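Putative siderophore-degrading esterase (Eurofung) (Emericella nidulans, PDB 6GUO) hydrolyses the ester bonds of the bacterial xenosiderophore enterobactin, an esterase activity required for releasing its iron inside the fungal cell. Local coordinates at residues A62-R74 against I288-N301. Numbering follows the deposited sequence. Where two conformers were deposited one is given.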
ATOM      1  N   ALA A  62       8.898   2.266  -7.231  1.00 14.06           N
ATOM      2  CA  ALA A  62       7.772   1.341  -7.037  1.00 13.97           C
ATOM      3  C   ALA A  62       7.188   1.323  -5.628  1.00 13.50           C
ATOM      4  O   ALA A  62       6.091   0.793  -5.434  1.00 14.44           O
ATOM      5  CB  ALA A  62       8.203  -0.067  -7.418  1.00 14.92           C
ATOM      6  N   LEU A  63       7.922   1.866  -4.658  1.00 13.28           N
ATOM      7  CA  LEU A  63       7.594   1.730  -3.226  1.00 13.63           C
ATOM      8  C   LEU A  63       7.383   3.024  -2.441  1.00 13.76           C
ATOM      9  O   LEU A  63       6.773   2.994  -1.366  1.00 15.25           O
ATOM     10  CB  LEU A  63       8.707   0.953  -2.540  1.00 13.57           C
ATOM     11  CG  LEU A  63       9.098  -0.395  -3.147  1.00 14.13           C
ATOM     12  CD1 LEU A  63      10.258  -0.970  -2.363  1.00 14.67           C
ATOM     13  CD2 LEU A  63       7.920  -1.351  -3.151  1.00 14.26           C
ATOM     14  N   PHE A  64       7.887   4.139  -2.964  1.00 13.61           N
ATOM     15  CA  PHE A  64       7.901   5.426  -2.267  1.00 14.21           C
ATOM     16  C   PHE A  64       6.535   5.859  -1.759  1.00 14.61           C
ATOM     17  O   PHE A  64       6.375   6.180  -0.585  1.00 15.97           O
ATOM     18  CB  PHE A  64       8.451   6.496  -3.212  1.00 14.53           C
ATOM     19  CG  PHE A  64       8.417   7.889  -2.653  1.00 14.31           C
ATOM     20  CD1 PHE A  64       9.206   8.236  -1.565  1.00 14.52           C
ATOM     21  CD2 PHE A  64       7.617   8.863  -3.236  1.00 14.60           C
ATOM     22  CE1 PHE A  64       9.194   9.528  -1.062  1.00 14.58           C
ATOM     23  CE2 PHE A  64       7.595  10.155  -2.737  1.00 14.97           C
ATOM     24  CZ  PHE A  64       8.389  10.489  -1.648  1.00 14.99           C
ATOM     25  N   LEU A  65       5.555   5.857  -2.655  1.00 14.73           N
ATOM     26  CA  LEU A  65       4.227   6.377  -2.340  1.00 14.78           C
ATOM     27  C   LEU A  65       3.495   5.509  -1.310  1.00 14.62           C
ATOM     28  O   LEU A  65       2.825   6.042  -0.425  1.00 16.24           O
ATOM     29  CB  LEU A  65       3.393   6.538  -3.617  1.00 15.32           C
ATOM     30  CG  LEU A  65       3.946   7.477  -4.699  1.00 16.01           C
ATOM     31  CD1 LEU A  65       3.066   7.428  -5.940  1.00 16.28           C
ATOM     32  CD2 LEU A  65       4.074   8.909  -4.199  1.00 16.80           C
ATOM     33  N   THR A  66       3.659   4.190  -1.405  1.00 14.24           N
ATOM     34  CA  THR A  66       3.032   3.245  -0.475  1.00 14.80           C
ATOM     35  C   THR A  66       3.625   3.413   0.913  1.00 13.72           C
ATOM     36  O   THR A  66       2.895   3.465   1.890  1.00 14.96           O
ATOM     37  CB  THR A  66       3.211   1.778  -0.942  1.00 15.96           C
ATOM     38  OG1 THR A  66       2.606   1.608  -2.230  1.00 17.13           O
ATOM     39  CG2 THR A  66       2.570   0.783   0.044  1.00 16.46           C
ATOM     40  N   ALA A  67       4.952   3.494   0.997  1.00 13.37           N
ATOM     41  CA  ALA A  67       5.615   3.709   2.286  1.00 12.97           C
ATOM     42  C   ALA A  67       5.175   5.041   2.898  1.00 13.62           C
ATOM     43  O   ALA A  67       4.837   5.109   4.080  1.00 14.87           O
ATOM     44  CB  ALA A  67       7.123   3.677   2.117  1.00 12.51           C
ATOM     45  N   THR A  68       5.156   6.088   2.076  1.00 13.48           N
ATOM     46  CA  THR A  68       4.757   7.422   2.520  1.00 13.83           C
ATOM     47  C   THR A  68       3.352   7.413   3.131  1.00 13.99           C
ATOM     48  O   THR A  68       3.142   7.893   4.250  1.00 14.68           O
ATOM     49  CB  THR A  68       4.843   8.420   1.355  1.00 14.31           C
ATOM     50  OG1 THR A  68       6.215   8.536   0.944  1.00 15.51           O
ATOM     51  CG2 THR A  68       4.295   9.796   1.744  1.00 14.78           C
ATOM     52  N   GLU A  69       2.398   6.846   2.404  1.00 14.00           N
ATOM     53  CA  GLU A  69       1.012   6.882   2.860  1.00 14.16           C
ATOM     54  C   GLU A  69       0.751   5.981   4.063  1.00 14.69           C
ATOM     55  O   GLU A  69      -0.014   6.357   4.950  1.00 15.78           O
ATOM     56  CB  GLU A  69       0.062   6.540   1.734  1.00 15.03           C
ATOM     57  CG  GLU A  69      -1.349   7.014   2.014  1.00 16.03           C
ATOM     58  CD  GLU A  69      -2.176   7.027   0.763  1.00 17.55           C
ATOM     59  OE1 GLU A  69      -2.477   5.922   0.280  1.00 19.20           O
ATOM     60  OE2 GLU A  69      -2.497   8.125   0.254  1.00 18.55           O
ATOM     61  N   THR A  70       1.377   4.804   4.099  1.00 14.99           N
ATOM     62  CA  THR A  70       1.268   3.924   5.259  1.00 15.06           C
ATOM     63  C   THR A  70       1.709   4.645   6.531  1.00 14.12           C
ATOM     64  O   THR A  70       1.027   4.577   7.557  1.00 13.85           O
ATOM     65  CB  THR A  70       2.101   2.638   5.089  1.00 16.22           C
ATOM     66  OG1 THR A  70       1.768   2.001   3.850  1.00 17.61           O
ATOM     67  CG2 THR A  70       1.835   1.684   6.232  1.00 16.63           C
ATOM     68  N   LEU A  71       2.838   5.346   6.454  1.00 14.37           N
ATOM     69  CA  LEU A  71       3.334   6.125   7.592  1.00 14.08           C
ATOM     70  C   LEU A  71       2.392   7.269   7.968  1.00 14.42           C
ATOM     71  O   LEU A  71       2.143   7.500   9.147  1.00 15.29           O
ATOM     72  CB  LEU A  71       4.741   6.669   7.318  1.00 13.61           C
ATOM     73  CG  LEU A  71       5.849   5.622   7.430  1.00 13.52           C
ATOM     74  CD1 LEU A  71       7.089   6.105   6.701  1.00 13.64           C
ATOM     75  CD2 LEU A  71       6.152   5.297   8.888  1.00 13.51           C
ATOM     76  N   ARG A  72       1.844   7.958   6.971  1.00 14.47           N
ATOM     77  CA  ARG A  72       0.966   9.098   7.236  1.00 15.30           C
ATOM     78  C   ARG A  72      -0.359   8.683   7.880  1.00 15.35           C
ATOM     79  O   ARG A  72      -0.867   9.404   8.732  1.00 16.28           O
ATOM     80  CB  ARG A  72       0.748   9.930   5.977  1.00 15.73           C
ATOM     81  CG  ARG A  72       1.999  10.720   5.641  1.00 15.83           C
ATOM     82  CD  ARG A  72       1.960  11.379   4.280  1.00 15.95           C
ATOM     83  NE  ARG A  72       3.222  12.080   4.062  1.00 16.63           N
ATOM     84  CZ  ARG A  72       3.493  12.899   3.046  1.00 17.31           C
ATOM     85  NH1 ARG A  72       2.589  13.151   2.102  1.00 17.26           N
ATOM     86  NH2 ARG A  72       4.694  13.480   2.982  1.00 16.79           N
ATOM     87  N   ARG A  73      -0.890   7.517   7.505  1.00 14.68           N
ATOM     88  CA  ARG A  73      -2.063   6.967   8.204  1.00 14.95           C
ATOM     89  C   ARG A  73      -1.740   6.681   9.666  1.00 16.32           C
ATOM     90  O   ARG A  73      -2.487   7.086  10.560  1.00 16.84           O
ATOM     91  CB  ARG A  73      -2.581   5.699   7.524  1.00 15.74           C
ATOM     92  CG  ARG A  73      -3.284   5.959   6.202  1.00 15.85           C
ATOM     93  CD  ARG A  73      -4.102   4.761   5.773  1.00 16.52           C
ATOM     94  NE  ARG A  73      -3.287   3.569   5.548  1.00 17.03           N
ATOM     95  CZ  ARG A  73      -2.730   3.206   4.389  1.00 16.88           C
ATOM     96  NH1 ARG A  73      -2.867   3.929   3.277  1.00 16.47           N
ATOM     97  NH2 ARG A  73      -2.029   2.080   4.336  1.00 17.79           N
ATOM     98  N   ARG A  74      -0.618   6.005   9.911  1.00 17.23           N
ATOM     99  CA  ARG A  74      -0.234   5.667  11.284  1.00 18.98           C
ATOM    100  C   ARG A  74       0.086   6.900  12.132  1.00 18.79           C
ATOM    101  O   ARG A  74      -0.313   6.972  13.296  1.00 19.99           O
ATOM    102  CB  ARG A  74       0.937   4.694  11.313  1.00 20.04           C
ATOM    103  CG  ARG A  74       1.351   4.347  12.733  1.00 21.75           C
ATOM    104  CD  ARG A  74       1.794   2.913  12.887  1.00 23.36           C
ATOM    105  NE  ARG A  74       2.333   2.692  14.228  1.00 24.14           N
ATOM    106  CZ  ARG A  74       2.592   1.505  14.769  1.00 25.55           C
ATOM    107  NH1 ARG A  74       3.094   1.447  16.000  1.00 26.46           N
ATOM    108  NH2 ARG A  74       2.354   0.375  14.101  1.00 26.23           N
ATOM    109  N   ILE A 288       3.762  -7.250  -2.429  1.00 15.82           N
ATOM    110  CA  ILE A 288       4.583  -6.050  -2.206  1.00 17.37           C
ATOM    111  C   ILE A 288       3.896  -5.070  -1.252  1.00 17.63           C
ATOM    112  O   ILE A 288       4.485  -4.666  -0.244  1.00 18.09           O
ATOM    113  CB  ILE A 288       4.969  -5.349  -3.533  1.00 18.00           C
ATOM    114  CG1 ILE A 288       5.941  -6.237  -4.318  1.00 18.32           C
ATOM    115  CG2 ILE A 288       5.613  -3.987  -3.268  1.00 18.30           C
ATOM    116  CD1 ILE A 288       6.242  -5.771  -5.726  1.00 18.55           C
ATOM    117  N   GLY A 289       2.652  -4.720  -1.565  1.00 18.32           N
ATOM    118  CA  GLY A 289       1.865  -3.793  -0.752  1.00 19.19           C
ATOM    119  C   GLY A 289       1.729  -4.237   0.697  1.00 19.25           C
ATOM    120  O   GLY A 289       2.119  -3.497   1.601  1.00 19.92           O
ATOM    121  N   PRO A 290       1.185  -5.451   0.927  1.00 18.72           N
ATOM    122  CA  PRO A 290       1.083  -5.999   2.287  1.00 17.92           C
ATOM    123  C   PRO A 290       2.415  -6.116   3.030  1.00 17.34           C
ATOM    124  O   PRO A 290       2.477  -5.782   4.219  1.00 16.80           O
ATOM    125  CB  PRO A 290       0.472  -7.388   2.073  1.00 18.23           C
ATOM    126  CG  PRO A 290      -0.267  -7.289   0.788  1.00 18.94           C
ATOM    127  CD  PRO A 290       0.451  -6.272  -0.052  1.00 18.51           C
ATOM    128  N   ALA A 291       3.461  -6.573   2.339  1.00 17.17           N
ATOM    129  CA  ALA A 291       4.780  -6.749   2.963  1.00 17.04           C
ATOM    130  C   ALA A 291       5.441  -5.416   3.317  1.00 16.82           C
ATOM    131  O   ALA A 291       6.095  -5.307   4.359  1.00 16.28           O
ATOM    132  CB  ALA A 291       5.691  -7.579   2.074  1.00 17.45           C
ATOM    133  N   LEU A 292       5.275  -4.411   2.458  1.00 16.47           N
ATOM    134  CA  LEU A 292       5.789  -3.069   2.746  1.00 16.83           C
ATOM    135  C   LEU A 292       5.018  -2.441   3.900  1.00 16.84           C
ATOM    136  O   LEU A 292       5.624  -1.956   4.857  1.00 16.43           O
ATOM    137  CB  LEU A 292       5.743  -2.178   1.509  1.00 16.36           C
ATOM    138  CG  LEU A 292       6.224  -0.729   1.661  1.00 15.90           C
ATOM    139  CD1 LEU A 292       7.585  -0.609   2.346  1.00 15.79           C
ATOM    140  CD2 LEU A 292       6.273  -0.099   0.286  1.00 16.22           C
ATOM    141  N   SER A 293       3.687  -2.483   3.823  1.00 17.15           N
ATOM    142  CA  SER A 293       2.841  -1.993   4.911  0.50 17.90           C
ATOM    143  C   SER A 293       3.206  -2.677   6.225  1.00 17.52           C
ATOM    144  O   SER A 293       3.392  -2.014   7.244  1.00 17.98           O
ATOM    145  CB  SER A 293       1.357  -2.221   4.606  0.50 19.19           C
ATOM    146  OG  SER A 293       0.940  -1.447   3.497  0.50 22.57           O
ATOM    147  N   GLY A 294       3.316  -4.004   6.187  1.00 17.27           N
ATOM    148  CA  GLY A 294       3.690  -4.803   7.356  1.00 16.45           C
ATOM    149  C   GLY A 294       5.063  -4.470   7.917  1.00 15.69           C
ATOM    150  O   GLY A 294       5.245  -4.419   9.135  1.00 15.56           O
ATOM    151  N   GLY A 295       6.029  -4.249   7.027  1.00 15.63           N
ATOM    152  CA  GLY A 295       7.375  -3.815   7.422  1.00 16.54           C
ATOM    153  C   GLY A 295       7.380  -2.456   8.103  1.00 16.64           C
ATOM    154  O   GLY A 295       8.083  -2.261   9.098  1.00 18.11           O
ATOM    155  N   ILE A 296       6.582  -1.527   7.576  1.00 16.92           N
ATOM    156  CA  ILE A 296       6.428  -0.195   8.170  1.00 18.30           C
ATOM    157  C   ILE A 296       5.839  -0.310   9.583  1.00 17.87           C
ATOM    158  O   ILE A 296       6.346   0.316  10.515  1.00 17.84           O
ATOM    159  CB  ILE A 296       5.553   0.751   7.293  1.00 19.68           C
ATOM    160  CG1 ILE A 296       6.198   1.024   5.915  1.00 20.44           C
ATOM    161  CG2 ILE A 296       5.288   2.085   7.987  1.00 20.23           C
ATOM    162  CD1 ILE A 296       7.487   1.814   5.924  1.00 22.42           C
ATOM    163  N   MET A 297       4.785  -1.113   9.738  1.00 18.09           N
ATOM    164  CA  MET A 297       4.171  -1.334  11.055  1.00 19.22           C
ATOM    165  C   MET A 297       5.142  -2.001  12.028  1.00 19.60           C
ATOM    166  O   MET A 297       5.233  -1.598  13.191  1.00 20.11           O
ATOM    167  CB  MET A 297       2.898  -2.184  10.942  1.00 20.88           C
ATOM    168  CG  MET A 297       1.750  -1.559  10.164  1.00 23.53           C
ATOM    169  SD  MET A 297       1.203   0.056  10.746  1.00 28.71           S
ATOM    170  CE  MET A 297       2.235   1.162   9.800  1.00 29.06           C
ATOM    171  N   PHE A 298       5.863  -3.009  11.539  1.00 19.61           N
ATOM    172  CA  PHE A 298       6.901  -3.692  12.310  1.00 19.87           C
ATOM    173  C   PHE A 298       7.943  -2.691  12.813  1.00 20.04           C
ATOM    174  O   PHE A 298       8.279  -2.686  13.995  1.00 18.90           O
ATOM    175  CB  PHE A 298       7.546  -4.790  11.450  1.00 20.07           C
ATOM    176  CG  PHE A 298       8.726  -5.476  12.090  1.00 19.61           C
ATOM    177  CD1 PHE A 298       8.546  -6.581  12.917  1.00 20.56           C
ATOM    178  CD2 PHE A 298      10.021  -5.052  11.819  1.00 19.37           C
ATOM    179  CE1 PHE A 298       9.636  -7.227  13.487  1.00 20.91           C
ATOM    180  CE2 PHE A 298      11.112  -5.693  12.383  1.00 20.56           C
ATOM    181  CZ  PHE A 298      10.924  -6.784  13.214  1.00 20.40           C
ATOM    182  N   LEU A 299       8.410  -1.829  11.913  1.00 20.89           N
ATOM    183  CA  LEU A 299       9.378  -0.780  12.251  1.00 21.97           C
ATOM    184  C   LEU A 299       8.844   0.174  13.322  1.00 21.81           C
ATOM    185  O   LEU A 299       9.517   0.418  14.323  1.00 21.39           O
ATOM    186  CB  LEU A 299       9.778  -0.010  10.987  1.00 23.50           C
ATOM    187  CG  LEU A 299      10.749   1.164  11.098  1.00 25.60           C
ATOM    188  CD1 LEU A 299      12.069   0.740  11.726  1.00 26.97           C
ATOM    189  CD2 LEU A 299      10.971   1.752   9.712  1.00 26.70           C
ATOM    190  N   SER A 300       7.626   0.678  13.124  1.00 22.14           N
ATOM    191  CA  SER A 300       7.002   1.596  14.082  1.00 22.86           C
ATOM    192  C   SER A 300       6.738   0.951  15.452  1.00 21.88           C
ATOM    193  O   SER A 300       6.809   1.634  16.470  1.00 22.26           O
ATOM    194  CB  SER A 300       5.715   2.183  13.507  1.00 23.98           C
ATOM    195  OG  SER A 300       5.992   2.941  12.338  1.00 26.36           O
ATOM    196  N   ASN A 301       6.465  -0.356  15.470  1.00 21.50           N
ATOM    197  CA  ASN A 301       6.248  -1.094  16.728  1.00 21.54           C
ATOM    198  C   ASN A 301       7.509  -1.297  17.578  1.00 21.24           C
ATOM    199  O   ASN A 301       7.399  -1.589  18.771  1.00 23.10           O
ATOM    200  CB  ASN A 301       5.599  -2.458  16.458  1.00 22.32           C
ATOM    201  CG  ASN A 301       4.178  -2.339  15.930  1.00 23.48           C
ATOM    202  OD1 ASN A 301       3.505  -1.319  16.116  1.00 23.31           O
ATOM    203  ND2 ASN A 301       3.715  -3.385  15.260  1.00 24.54           N
TER
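Asn301 OD1 is gripped by two nitrogens of one guanidinium: Arg74 NH1 lies 2.8 Å and Arg74 NH2 2.9 Å from it. The oxygen sits at the guanidinium edge, in its plane, while the planes of the guanidinium and the Asn301 amide are turned 49° apart; both N-H groups come in bent and from the same face of the amide, NH1 tilted modestly from the carbonyl plane and NH2 standing well above it. With its other N-H, Arg74 NH2 makes a weak but nearly straight bond to Met297 SD, 3.6 Å away and also near the guanidinium plane. Ser300 CB presses on one face, centred 3.4 Å above the plane. Arg74 gets there with CG anti to the backbone N (chi1 180°) and a bend at chi2, running past Met297 in the opposite direction; NH1 also forms a salt bridge with Glu81.

One turn back, Thr70 CG2 meets Met297 CE, while its hydroxyl is tied to Thr66 O in its own helix. Leu71 and Ile296 cross at about a right angle, and here the packing is tight, with Leu71 CD2 just 3.4 Å from Ile296 CG2. Further down, Leu292 CD2 fits among Leu63, Thr66 and Ala67, and Leu63 CD2 touches Ile288 CG2. The helices cross at -45° with axes 9.6 Å apart, on one side of the alpha/beta-hydrolase sheet; Leu63 and Leu292 both rest on Phe162 of strand 156-164. Thr66 OG1 hydrogen-bonds Glu69 of the second subunit, one of several bonds that helix 60-77 makes across the dimer interface.

The chemistry changes along the helix pair, from apolar packing near the putative nucleophile elbow to the Arg74-Asn301 bonds at the C-terminal end of helix 288-301, where the in-plane bonds and Ser300 probably fix the rotation of the guanidinium.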